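Long-range contacts in NAD-dependent protein deacylase 2 (Archaeoglobus fulgidus, PDB 1S7G), which removes acetyl groups from lysines of several proteins in an NAD-dependent reaction, among them the N-terminal lysine of the chromatin protein Alba, whose DNA affinity it thereby raises: residues V20-G25 with V97-I102; A24-E29 with P80-I85. All coordinates share one frame; numbering follows the deposited sequence.

Contact 1: V20-G25 with V97-I102; sequences VFTGAG and VITQNI. With NAD (nicotinamide-adenine-dinucleotide), chain L.
Thr-22 and Thr-99 face each other across two parallel strands, their OG1 atoms hydrogen-bonded at 2.8 Å. OG1 of Thr-99, turned anti to its own nitrogen (chi1 -171°), also accepts the backbone N of Asn-101, an ST turn where the chain leaves the strand; OG1 of Thr-22 has a further partner in NE2 of His-106. The backbones join by the alternating bonds of a parallel pair: Ile-98 N to Val-20 O (2.8 Å), Thr-22 N to Ile-98 O (2.9 Å) and Gln-100 N to Thr-22 O (3.2 Å). Beyond the strand ends, ND2 of Asn-101 gives a hydrogen bond of 3.1 Å to Gly-23 O; the oxygen lies in the amide plane, yet the donor stands above the carbonyl plane. With an alanine here, Gly-23 O would probably lose this side-chain donor, and the turn at Gly-23 and Ala-24 would be freer to shift against NAD. That turn presents Ala-24 N to O2N of NAD at 2.8 Å, and NE2 of Gln-100 adds a weak bond to O5D. Outward, the Phe-21 ring packs CD1 on CG2 of Ile-98 (3.7 Å), while its CZ edge meets the Gln-100 amide, the two planes 73° apart. Val-20 and Val-97 lie on the same sheet face as the threonines and touch Ile-85. Central parallel strands whose C-terminal ends, with a glycine-containing turn, bind the NAD pyrophosphate are the hallmark of a Rossmann-type fold, here that of the sirtuin family.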
ATOM      1  N   VAL A  20      -1.804  -9.275  -2.667  1.00 23.29           N
ATOM      2  CA  VAL A  20      -2.737 -10.344  -2.331  1.00 23.01           C
ATOM      3  C   VAL A  20      -3.927  -9.783  -1.549  1.00 24.00           C
ATOM      4  O   VAL A  20      -3.746  -9.121  -0.526  1.00 23.87           O
ATOM      5  CB  VAL A  20      -2.048 -11.422  -1.465  1.00 22.94           C
ATOM      6  CG1 VAL A  20      -3.007 -12.554  -1.179  1.00 20.18           C
ATOM      7  CG2 VAL A  20      -0.803 -11.938  -2.164  1.00 22.99           C
ATOM      8  N   PHE A  21      -5.138 -10.027  -2.036  1.00 23.57           N
ATOM      9  CA  PHE A  21      -6.335  -9.556  -1.339  1.00 24.09           C
ATOM     10  C   PHE A  21      -6.969 -10.779  -0.711  1.00 22.22           C
ATOM     11  O   PHE A  21      -7.198 -11.766  -1.396  1.00 25.13           O
ATOM     12  CB  PHE A  21      -7.337  -8.924  -2.309  1.00 23.78           C
ATOM     13  CG  PHE A  21      -8.618  -8.497  -1.651  1.00 24.11           C
ATOM     14  CD1 PHE A  21      -8.755  -7.211  -1.136  1.00 24.06           C
ATOM     15  CD2 PHE A  21      -9.666  -9.404  -1.487  1.00 23.24           C
ATOM     16  CE1 PHE A  21      -9.913  -6.833  -0.464  1.00 24.41           C
ATOM     17  CE2 PHE A  21     -10.836  -9.039  -0.813  1.00 20.89           C
ATOM     18  CZ  PHE A  21     -10.956  -7.753  -0.300  1.00 24.88           C
ATOM     19  N   THR A  22      -7.265 -10.721   0.581  1.00 23.36           N
ATOM     20  CA  THR A  22      -7.849 -11.873   1.258  1.00 21.20           C
ATOM     21  C   THR A  22      -9.143 -11.577   1.998  1.00 21.47           C
ATOM     22  O   THR A  22      -9.340 -10.486   2.518  1.00 21.04           O
ATOM     23  CB  THR A  22      -6.844 -12.499   2.255  1.00 21.62           C
ATOM     24  OG1 THR A  22      -6.610 -11.598   3.346  1.00 21.46           O
ATOM     25  CG2 THR A  22      -5.527 -12.777   1.564  1.00 18.11           C
ATOM     26  N   GLY A  23     -10.025 -12.569   2.019  1.00 22.05           N
ATOM     27  CA  GLY A  23     -11.294 -12.438   2.704  1.00 21.01           C
ATOM     28  C   GLY A  23     -11.389 -13.507   3.774  1.00 22.37           C
ATOM     29  O   GLY A  23     -10.430 -14.238   4.006  1.00 20.71           O
ATOM     30  N   ALA A  24     -12.551 -13.610   4.407  1.00 23.60           N
ATOM     31  CA  ALA A  24     -12.782 -14.579   5.477  1.00 24.89           C
ATOM     32  C   ALA A  24     -12.434 -16.014   5.111  1.00 26.02           C
ATOM     33  O   ALA A  24     -12.109 -16.821   5.984  1.00 26.11           O
ATOM     34  CB  ALA A  24     -14.233 -14.514   5.928  1.00 25.30           C
ATOM     35  N   GLY A  25     -12.510 -16.334   3.825  1.00 25.27           N
ATOM     36  CA  GLY A  25     -12.208 -17.684   3.397  1.00 25.23           C
ATOM     37  C   GLY A  25     -10.776 -18.136   3.625  1.00 26.39           C
ATOM     38  O   GLY A  25     -10.519 -19.335   3.684  1.00 26.88           O
ATOM     39  N   VAL A  97      -0.298  -6.968   1.332  1.00 24.68           N
ATOM     40  CA  VAL A  97      -1.445  -7.822   1.574  1.00 23.78           C
ATOM     41  C   VAL A  97      -2.582  -6.890   1.959  1.00 22.49           C
ATOM     42  O   VAL A  97      -2.444  -6.087   2.872  1.00 23.10           O
ATOM     43  CB  VAL A  97      -1.196  -8.815   2.723  1.00 23.12           C
ATOM     44  CG1 VAL A  97      -2.494  -9.455   3.143  1.00 23.74           C
ATOM     45  CG2 VAL A  97      -0.220  -9.892   2.276  1.00 26.19           C
ATOM     46  N   ILE A  98      -3.686  -6.970   1.231  1.00 21.65           N
ATOM     47  CA  ILE A  98      -4.855  -6.155   1.528  1.00 22.53           C
ATOM     48  C   ILE A  98      -5.870  -7.147   2.073  1.00 23.97           C
ATOM     49  O   ILE A  98      -6.160  -8.159   1.433  1.00 26.04           O
ATOM     50  CB  ILE A  98      -5.437  -5.504   0.263  1.00 20.31           C
ATOM     51  CG1 ILE A  98      -4.399  -4.588  -0.378  1.00 20.02           C
ATOM     52  CG2 ILE A  98      -6.688  -4.730   0.620  1.00 16.66           C
ATOM     53  CD1 ILE A  98      -4.805  -4.078  -1.744  1.00 22.70           C
ATOM     54  N   THR A  99      -6.416  -6.875   3.246  1.00 24.03           N
ATOM     55  CA  THR A  99      -7.359  -7.824   3.803  1.00 24.41           C
ATOM     56  C   THR A  99      -8.575  -7.193   4.425  1.00 24.49           C
ATOM     57  O   THR A  99      -8.555  -6.030   4.842  1.00 22.38           O
ATOM     58  CB  THR A  99      -6.682  -8.744   4.862  1.00 24.70           C
ATOM     59  OG1 THR A  99      -7.585  -9.789   5.237  1.00 25.89           O
ATOM     60  CG2 THR A  99      -6.304  -7.959   6.107  1.00 24.43           C
ATOM     61  N   GLN A 100      -9.642  -7.984   4.460  1.00 25.77           N
ATOM     62  CA  GLN A 100     -10.895  -7.579   5.059  1.00 27.61           C
ATOM     63  C   GLN A 100     -11.021  -8.248   6.416  1.00 25.61           C
ATOM     64  O   GLN A 100     -11.932  -7.946   7.175  1.00 28.16           O
ATOM     65  CB  GLN A 100     -12.073  -7.981   4.169  1.00 30.37           C
ATOM     66  CG  GLN A 100     -12.383  -6.923   3.133  1.00 37.51           C
ATOM     67  CD  GLN A 100     -13.616  -7.223   2.308  1.00 39.38           C
ATOM     68  OE1 GLN A 100     -14.075  -6.371   1.547  1.00 44.30           O
ATOM     69  NE2 GLN A 100     -14.155  -8.431   2.443  1.00 38.23           N
ATOM     70  N   ASN A 101     -10.107  -9.160   6.725  1.00 24.23           N
ATOM     71  CA  ASN A 101     -10.161  -9.847   8.014  1.00 26.50           C
ATOM     72  C   ASN A 101      -9.629  -8.974   9.146  1.00 25.41           C
ATOM     73  O   ASN A 101      -8.785  -8.106   8.932  1.00 25.19           O
ATOM     74  CB  ASN A 101      -9.370 -11.156   7.955  1.00 26.42           C
ATOM     75  CG  ASN A 101      -9.844 -12.059   6.843  1.00 28.16           C
ATOM     76  OD1 ASN A 101     -11.029 -12.077   6.521  1.00 29.10           O
ATOM     77  ND2 ASN A 101      -8.928 -12.824   6.255  1.00 25.53           N
ATOM     78  N   ILE A 102     -10.127  -9.219  10.348  1.00 26.10           N
ATOM     79  CA  ILE A 102      -9.726  -8.467  11.531  1.00 28.52           C
ATOM     80  C   ILE A 102      -8.950  -9.344  12.527  1.00 30.19           C
ATOM     81  O   ILE A 102      -8.683  -8.923  13.650  1.00 30.93           O
ATOM     82  CB  ILE A 102     -10.970  -7.919  12.250  1.00 29.43           C
ATOM     83  CG1 ILE A 102     -11.819  -9.090  12.755  1.00 29.60           C
ATOM     84  CG2 ILE A 102     -11.783  -7.043  11.296  1.00 28.26           C
ATOM     85  CD1 ILE A 102     -13.137  -8.687  13.397  1.00 32.62           C
TER
HETATM   86  PA  NAD L 703     -17.269 -13.900   2.348  1.00 49.27           P
HETATM   87  O1A NAD L 703     -18.170 -13.179   1.534  1.00 50.76           O
HETATM   88  O2A NAD L 703     -17.899 -14.596   3.447  1.00 51.19           O
HETATM   89  O5B NAD L 703     -16.462 -14.786   1.358  1.00 49.11           O
HETATM   90  C5B NAD L 703     -15.434 -15.809   1.702  1.00 45.53           C
HETATM   91  C4B NAD L 703     -15.203 -16.631   0.425  1.00 44.89           C
HETATM   92  O4B NAD L 703     -14.183 -17.616   0.742  1.00 42.93           O
HETATM   93  C3B NAD L 703     -16.459 -17.457  -0.119  1.00 43.73           C
HETATM   94  O3B NAD L 703     -16.662 -16.971  -1.475  1.00 45.05           O
HETATM   95  C2B NAD L 703     -16.105 -18.940  -0.056  1.00 42.88           C
HETATM   96  O2B NAD L 703     -16.486 -19.794  -1.093  1.00 42.11           O
HETATM   97  C1B NAD L 703     -14.553 -18.875   0.172  1.00 42.28           C
HETATM   98  N9A NAD L 703     -14.000 -19.907   1.095  1.00 39.50           N
HETATM   99  C8A NAD L 703     -14.477 -20.615   2.195  1.00 37.89           C
HETATM  100  N7A NAD L 703     -13.578 -21.443   2.706  1.00 40.88           N
HETATM  101  C5A NAD L 703     -12.438 -21.346   1.992  1.00 38.80           C
HETATM  102  C6A NAD L 703     -11.007 -21.972   2.007  1.00 37.67           C
HETATM  103  N6A NAD L 703     -10.613 -22.836   2.837  1.00 40.05           N
HETATM  104  N1A NAD L 703     -10.074 -21.532   1.015  1.00 38.01           N
HETATM  105  C2A NAD L 703     -10.337 -20.585  -0.010  1.00 37.27           C
HETATM  106  N3A NAD L 703     -11.672 -19.977  -0.060  1.00 37.38           N
HETATM  107  C4A NAD L 703     -12.682 -20.370   0.949  1.00 38.87           C
HETATM  108  O3  NAD L 703     -16.149 -13.014   2.923  1.00 49.38           O
HETATM  109  PN  NAD L 703     -15.418 -11.764   2.402  1.00 47.52           P
HETATM  110  O1N NAD L 703     -15.228 -11.939   1.008  1.00 50.71           O
HETATM  111  O2N NAD L 703     -14.240 -11.640   3.294  1.00 48.25           O
HETATM  112  O5D NAD L 703     -16.576 -10.564   2.604  1.00 51.65           O
HETATM  113  C5D NAD L 703     -16.937 -10.205   3.966  1.00 57.29           C
HETATM  114  C4D NAD L 703     -17.701  -8.920   4.156  1.00 62.05           C
HETATM  115  O4D NAD L 703     -18.726  -8.627   3.090  1.00 63.36           O
HETATM  116  C3D NAD L 703     -18.487  -8.914   5.519  1.00 64.30           C
HETATM  117  O3D NAD L 703     -18.327  -7.623   6.216  1.00 66.65           O
HETATM  118  C2D NAD L 703     -20.010  -9.282   5.121  1.00 65.32           C
HETATM  119  O2D NAD L 703     -21.033  -8.786   6.021  1.00 65.72           O
HETATM  120  C1D NAD L 703     -20.133  -8.764   3.600  1.00 65.05           C
HETATM  121  N1N NAD L 703     -20.920  -9.698   2.676  1.00 66.63           N
HETATM  122  C2N NAD L 703     -22.344  -9.269   2.372  1.00 67.18           C
HETATM  123  C3N NAD L 703     -23.167 -10.036   1.476  1.00 68.22           C
HETATM  124  C7N NAD L 703     -24.624  -9.665   1.172  1.00 69.02           C
HETATM  125  O7N NAD L 703     -25.262 -10.296   0.221  1.00 69.66           O
HETATM  126  N7N NAD L 703     -25.226  -8.721   1.963  1.00 69.61           N
HETATM  127  C4N NAD L 703     -22.556 -11.351   0.802  1.00 67.86           C
HETATM  128  C5N NAD L 703     -21.111 -11.806   1.115  1.00 68.23           C
HETATM  129  C6N NAD L 703     -20.316 -10.960   2.055  1.00 67.04           C

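Contact 2: A24-E29 with P80-I85; sequences AGISAE and PAHYAI. With NAD (nicotinamide-adenine-dinucleotide), chain L.
Ser-27 OG has two partners: OD1 of Asp-103 is its stronger hydrogen-bond partner, and NE2 of His-82 donates a weak bond of 3.3 Å across the contact. The hydroxyl meets the imidazole at its edge, in the ring plane. At the other ring nitrogen, ND1 of His-82 is bonded to the backbone N of Asn-79, so both ring nitrogens have a partner, one of them weak, which probably limits the ring's rotation. Asn-79 serves both sides, its ND2 binding Ile-26 O and its OD1 the backbone N of Ala-81 in the first turn of the helix. Ile-26 supplies the apolar half. With CG1 anti to the backbone N (chi1 -167°) and the chain extended beyond, it reaches to the helix: CG1 rests on CB of Ala-81 at 3.6 Å. CD1 of Ile-26 meets CD1 of Ile-85 tip to tip at 3.4 Å, tighter than usual van der Waals contact. CD1 of Ile-26 also lies over one face of the His-82 ring, whereas the CG2 branch approaches NE2 at 4.0 Å. The turn's other side belongs to NAD: N6A of the adenine donates to OE2 of Glu-29 at 3.0 Å, an oxygen that Gly-236 N also binds, and the methyl of Ala-28 lies 3.7 Å from N7A. The short 3-10 turn following strand 18-22 is thus inserted between the cofactor and the start of helix 80-90. Helix 105-108 adjoins both, with Leu-105 against Ser-27 and His-82 and the His-106 ring edge-to-face with His-82, while helix 235-250 packs on Ala-81, Ala-84 and Ile-85.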
ATOM      1  N   ALA A  24     -12.551 -13.610   4.407  1.00 23.60           N
ATOM      2  CA  ALA A  24     -12.782 -14.579   5.477  1.00 24.89           C
ATOM      3  C   ALA A  24     -12.434 -16.014   5.111  1.00 26.02           C
ATOM      4  O   ALA A  24     -12.109 -16.821   5.984  1.00 26.11           O
ATOM      5  CB  ALA A  24     -14.233 -14.514   5.928  1.00 25.30           C
ATOM      6  N   GLY A  25     -12.510 -16.334   3.825  1.00 25.27           N
ATOM      7  CA  GLY A  25     -12.208 -17.684   3.397  1.00 25.23           C
ATOM      8  C   GLY A  25     -10.776 -18.136   3.625  1.00 26.39           C
ATOM      9  O   GLY A  25     -10.519 -19.335   3.684  1.00 26.88           O
ATOM     10  N   ILE A  26      -9.831 -17.208   3.754  1.00 27.14           N
ATOM     11  CA  ILE A  26      -8.449 -17.632   3.958  1.00 31.03           C
ATOM     12  C   ILE A  26      -8.187 -18.091   5.378  1.00 35.75           C
ATOM     13  O   ILE A  26      -7.218 -18.811   5.632  1.00 37.67           O
ATOM     14  CB  ILE A  26      -7.427 -16.526   3.637  1.00 30.32           C
ATOM     15  CG1 ILE A  26      -6.028 -17.149   3.558  1.00 32.64           C
ATOM     16  CG2 ILE A  26      -7.439 -15.455   4.728  1.00 29.28           C
ATOM     17  CD1 ILE A  26      -4.929 -16.187   3.208  1.00 32.97           C
ATOM     18  N   SER A  27      -9.043 -17.669   6.304  1.00 39.82           N
ATOM     19  CA  SER A  27      -8.891 -18.033   7.709  1.00 43.24           C
ATOM     20  C   SER A  27      -9.837 -19.158   8.122  1.00 45.19           C
ATOM     21  O   SER A  27      -9.927 -19.505   9.299  1.00 46.10           O
ATOM     22  CB  SER A  27      -9.124 -16.806   8.600  1.00 43.99           C
ATOM     23  OG  SER A  27      -8.145 -15.805   8.358  1.00 45.64           O
ATOM     24  N   ALA A  28     -10.545 -19.723   7.150  1.00 46.59           N
ATOM     25  CA  ALA A  28     -11.473 -20.810   7.428  1.00 49.42           C
ATOM     26  C   ALA A  28     -10.723 -22.036   7.939  1.00 50.98           C
ATOM     27  O   ALA A  28     -11.245 -22.797   8.754  1.00 51.96           O
ATOM     28  CB  ALA A  28     -12.258 -21.163   6.169  1.00 49.74           C
ATOM     29  N   GLU A  29      -9.495 -22.219   7.457  1.00 52.39           N
ATOM     30  CA  GLU A  29      -8.669 -23.354   7.864  1.00 53.64           C
ATOM     31  C   GLU A  29      -7.881 -23.086   9.141  1.00 53.05           C
ATOM     32  O   GLU A  29      -7.033 -23.887   9.532  1.00 52.43           O
ATOM     33  CB  GLU A  29      -7.718 -23.750   6.731  1.00 54.17           C
ATOM     34  CG  GLU A  29      -8.436 -24.347   5.527  1.00 57.10           C
ATOM     35  CD  GLU A  29      -7.534 -24.487   4.318  1.00 58.81           C
ATOM     36  OE1 GLU A  29      -6.554 -25.261   4.392  1.00 60.27           O
ATOM     37  OE2 GLU A  29      -7.806 -23.818   3.295  1.00 58.49           O
ATOM     38  N   PRO A  80      -1.495 -22.674   6.814  1.00 30.15           N
ATOM     39  CA  PRO A  80      -0.568 -22.739   5.675  1.00 29.20           C
ATOM     40  C   PRO A  80      -0.754 -21.628   4.636  1.00 27.48           C
ATOM     41  O   PRO A  80       0.216 -21.161   4.043  1.00 26.94           O
ATOM     42  CB  PRO A  80      -0.838 -24.126   5.097  1.00 29.17           C
ATOM     43  CG  PRO A  80      -1.142 -24.920   6.323  1.00 29.73           C
ATOM     44  CD  PRO A  80      -2.076 -24.003   7.079  1.00 30.07           C
ATOM     45  N   ALA A  81      -1.997 -21.216   4.407  1.00 25.58           N
ATOM     46  CA  ALA A  81      -2.253 -20.156   3.437  1.00 24.57           C
ATOM     47  C   ALA A  81      -1.546 -18.864   3.867  1.00 23.58           C
ATOM     48  O   ALA A  81      -0.848 -18.237   3.067  1.00 25.90           O
ATOM     49  CB  ALA A  81      -3.762 -19.931   3.290  1.00 22.77           C
ATOM     50  N   HIS A  82      -1.720 -18.477   5.130  1.00 23.09           N
ATOM     51  CA  HIS A  82      -1.086 -17.271   5.667  1.00 22.19           C
ATOM     52  C   HIS A  82       0.430 -17.331   5.551  1.00 22.84           C
ATOM     53  O   HIS A  82       1.077 -16.337   5.231  1.00 22.60           O
ATOM     54  CB  HIS A  82      -1.429 -17.080   7.143  1.00 21.21           C
ATOM     55  CG  HIS A  82      -2.876 -16.796   7.407  1.00 23.25           C
ATOM     56  ND1 HIS A  82      -3.766 -17.769   7.806  1.00 24.76           N
ATOM     57  CD2 HIS A  82      -3.581 -15.640   7.352  1.00 22.10           C
ATOM     58  CE1 HIS A  82      -4.956 -17.225   7.991  1.00 25.14           C
ATOM     59  NE2 HIS A  82      -4.870 -15.935   7.721  1.00 24.56           N
ATOM     60  N   TYR A  83       0.997 -18.498   5.830  1.00 23.89           N
ATOM     61  CA  TYR A  83       2.439 -18.662   5.772  1.00 25.58           C
ATOM     62  C   TYR A  83       2.939 -18.596   4.341  1.00 26.92           C
ATOM     63  O   TYR A  83       3.966 -17.982   4.071  1.00 27.92           O
ATOM     64  CB  TYR A  83       2.856 -19.984   6.442  1.00 24.45           C
ATOM     65  CG  TYR A  83       2.740 -19.929   7.951  1.00 24.80           C
ATOM     66  CD1 TYR A  83       1.847 -20.755   8.637  1.00 24.46           C
ATOM     67  CD2 TYR A  83       3.483 -19.001   8.694  1.00 25.21           C
ATOM     68  CE1 TYR A  83       1.688 -20.658  10.023  1.00 25.20           C
ATOM     69  CE2 TYR A  83       3.333 -18.894  10.080  1.00 24.33           C
ATOM     70  CZ  TYR A  83       2.431 -19.724  10.740  1.00 26.67           C
ATOM     71  OH  TYR A  83       2.258 -19.610  12.108  1.00 27.84           O
ATOM     72  N   ALA A  84       2.200 -19.214   3.425  1.00 27.79           N
ATOM     73  CA  ALA A  84       2.575 -19.208   2.016  1.00 29.19           C
ATOM     74  C   ALA A  84       2.690 -17.776   1.507  1.00 29.98           C
ATOM     75  O   ALA A  84       3.607 -17.443   0.752  1.00 31.40           O
ATOM     76  CB  ALA A  84       1.539 -19.968   1.202  1.00 30.90           C
ATOM     77  N   ILE A  85       1.756 -16.931   1.932  1.00 29.60           N
ATOM     78  CA  ILE A  85       1.743 -15.536   1.518  1.00 29.63           C
ATOM     79  C   ILE A  85       2.923 -14.770   2.112  1.00 31.35           C
ATOM     80  O   ILE A  85       3.482 -13.886   1.466  1.00 31.75           O
ATOM     81  CB  ILE A  85       0.396 -14.866   1.905  1.00 28.53           C
ATOM     82  CG1 ILE A  85      -0.717 -15.418   1.005  1.00 28.11           C
ATOM     83  CG2 ILE A  85       0.494 -13.364   1.757  1.00 26.95           C
ATOM     84  CD1 ILE A  85      -2.129 -15.195   1.519  1.00 28.36           C
TER
HETATM   85  PA  NAD L 703     -17.269 -13.900   2.348  1.00 49.27           P
HETATM   86  O1A NAD L 703     -18.170 -13.179   1.534  1.00 50.76           O
HETATM   87  O2A NAD L 703     -17.899 -14.596   3.447  1.00 51.19           O
HETATM   88  O5B NAD L 703     -16.462 -14.786   1.358  1.00 49.11           O
HETATM   89  C5B NAD L 703     -15.434 -15.809   1.702  1.00 45.53           C
HETATM   90  C4B NAD L 703     -15.203 -16.631   0.425  1.00 44.89           C
HETATM   91  O4B NAD L 703     -14.183 -17.616   0.742  1.00 42.93           O
HETATM   92  C3B NAD L 703     -16.459 -17.457  -0.119  1.00 43.73           C
HETATM   93  O3B NAD L 703     -16.662 -16.971  -1.475  1.00 45.05           O
HETATM   94  C2B NAD L 703     -16.105 -18.940  -0.056  1.00 42.88           C
HETATM   95  O2B NAD L 703     -16.486 -19.794  -1.093  1.00 42.11           O
HETATM   96  C1B NAD L 703     -14.553 -18.875   0.172  1.00 42.28           C
HETATM   97  N9A NAD L 703     -14.000 -19.907   1.095  1.00 39.50           N
HETATM   98  C8A NAD L 703     -14.477 -20.615   2.195  1.00 37.89           C
HETATM   99  N7A NAD L 703     -13.578 -21.443   2.706  1.00 40.88           N
HETATM  100  C5A NAD L 703     -12.438 -21.346   1.992  1.00 38.80           C
HETATM  101  C6A NAD L 703     -11.007 -21.972   2.007  1.00 37.67           C
HETATM  102  N6A NAD L 703     -10.613 -22.836   2.837  1.00 40.05           N
HETATM  103  N1A NAD L 703     -10.074 -21.532   1.015  1.00 38.01           N
HETATM  104  C2A NAD L 703     -10.337 -20.585  -0.010  1.00 37.27           C
HETATM  105  N3A NAD L 703     -11.672 -19.977  -0.060  1.00 37.38           N
HETATM  106  C4A NAD L 703     -12.682 -20.370   0.949  1.00 38.87           C
HETATM  107  O3  NAD L 703     -16.149 -13.014   2.923  1.00 49.38           O
HETATM  108  PN  NAD L 703     -15.418 -11.764   2.402  1.00 47.52           P
HETATM  109  O1N NAD L 703     -15.228 -11.939   1.008  1.00 50.71           O
HETATM  110  O2N NAD L 703     -14.240 -11.640   3.294  1.00 48.25           O
HETATM  111  O5D NAD L 703     -16.576 -10.564   2.604  1.00 51.65           O
HETATM  112  C5D NAD L 703     -16.937 -10.205   3.966  1.00 57.29           C
HETATM  113  C4D NAD L 703     -17.701  -8.920   4.156  1.00 62.05           C
HETATM  114  O4D NAD L 703     -18.726  -8.627   3.090  1.00 63.36           O
HETATM  115  C3D NAD L 703     -18.487  -8.914   5.519  1.00 64.30           C
HETATM  116  O3D NAD L 703     -18.327  -7.623   6.216  1.00 66.65           O
HETATM  117  C2D NAD L 703     -20.010  -9.282   5.121  1.00 65.32           C
HETATM  118  O2D NAD L 703     -21.033  -8.786   6.021  1.00 65.72           O
HETATM  119  C1D NAD L 703     -20.133  -8.764   3.600  1.00 65.05           C
HETATM  120  N1N NAD L 703     -20.920  -9.698   2.676  1.00 66.63           N
HETATM  121  C2N NAD L 703     -22.344  -9.269   2.372  1.00 67.18           C
HETATM  122  C3N NAD L 703     -23.167 -10.036   1.476  1.00 68.22           C
HETATM  123  C7N NAD L 703     -24.624  -9.665   1.172  1.00 69.02           C
HETATM  124  O7N NAD L 703     -25.262 -10.296   0.221  1.00 69.66           O
HETATM  125  N7N NAD L 703     -25.226  -8.721   1.963  1.00 69.61           N
HETATM  126  C4N NAD L 703     -22.556 -11.351   0.802  1.00 67.86           C
HETATM  127  C5N NAD L 703     -21.111 -11.806   1.115  1.00 68.23           C
HETATM  128  C6N NAD L 703     -20.316 -10.960   2.055  1.00 67.04           C

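Overall arrangement
Both contacts are buried and start from the same stretch of chain, which leaves strand 18-22 and turns beside NAD through the shared Ala-24 and Gly-25. Contact 1 lies near the centre of the chain and is a strand pairing, dominated by backbone hydrogen bonds; contact 2, whose centre lies about 10 Å from the centre of the chain, joins a turn to a helix through side chains, with one weak direct hydrogen bond. Helix 80-90 leads directly into strand 94-99, and Ile-85 packs on Val-20 and Val-97, while Asn-101 touches Ile-26. Contact 1 hydrogen-bonds the pyrophosphate and, weakly, the adjoining ribose oxygen, whereas in contact 2 Glu-29 adds a hydrogen bond to the adenine.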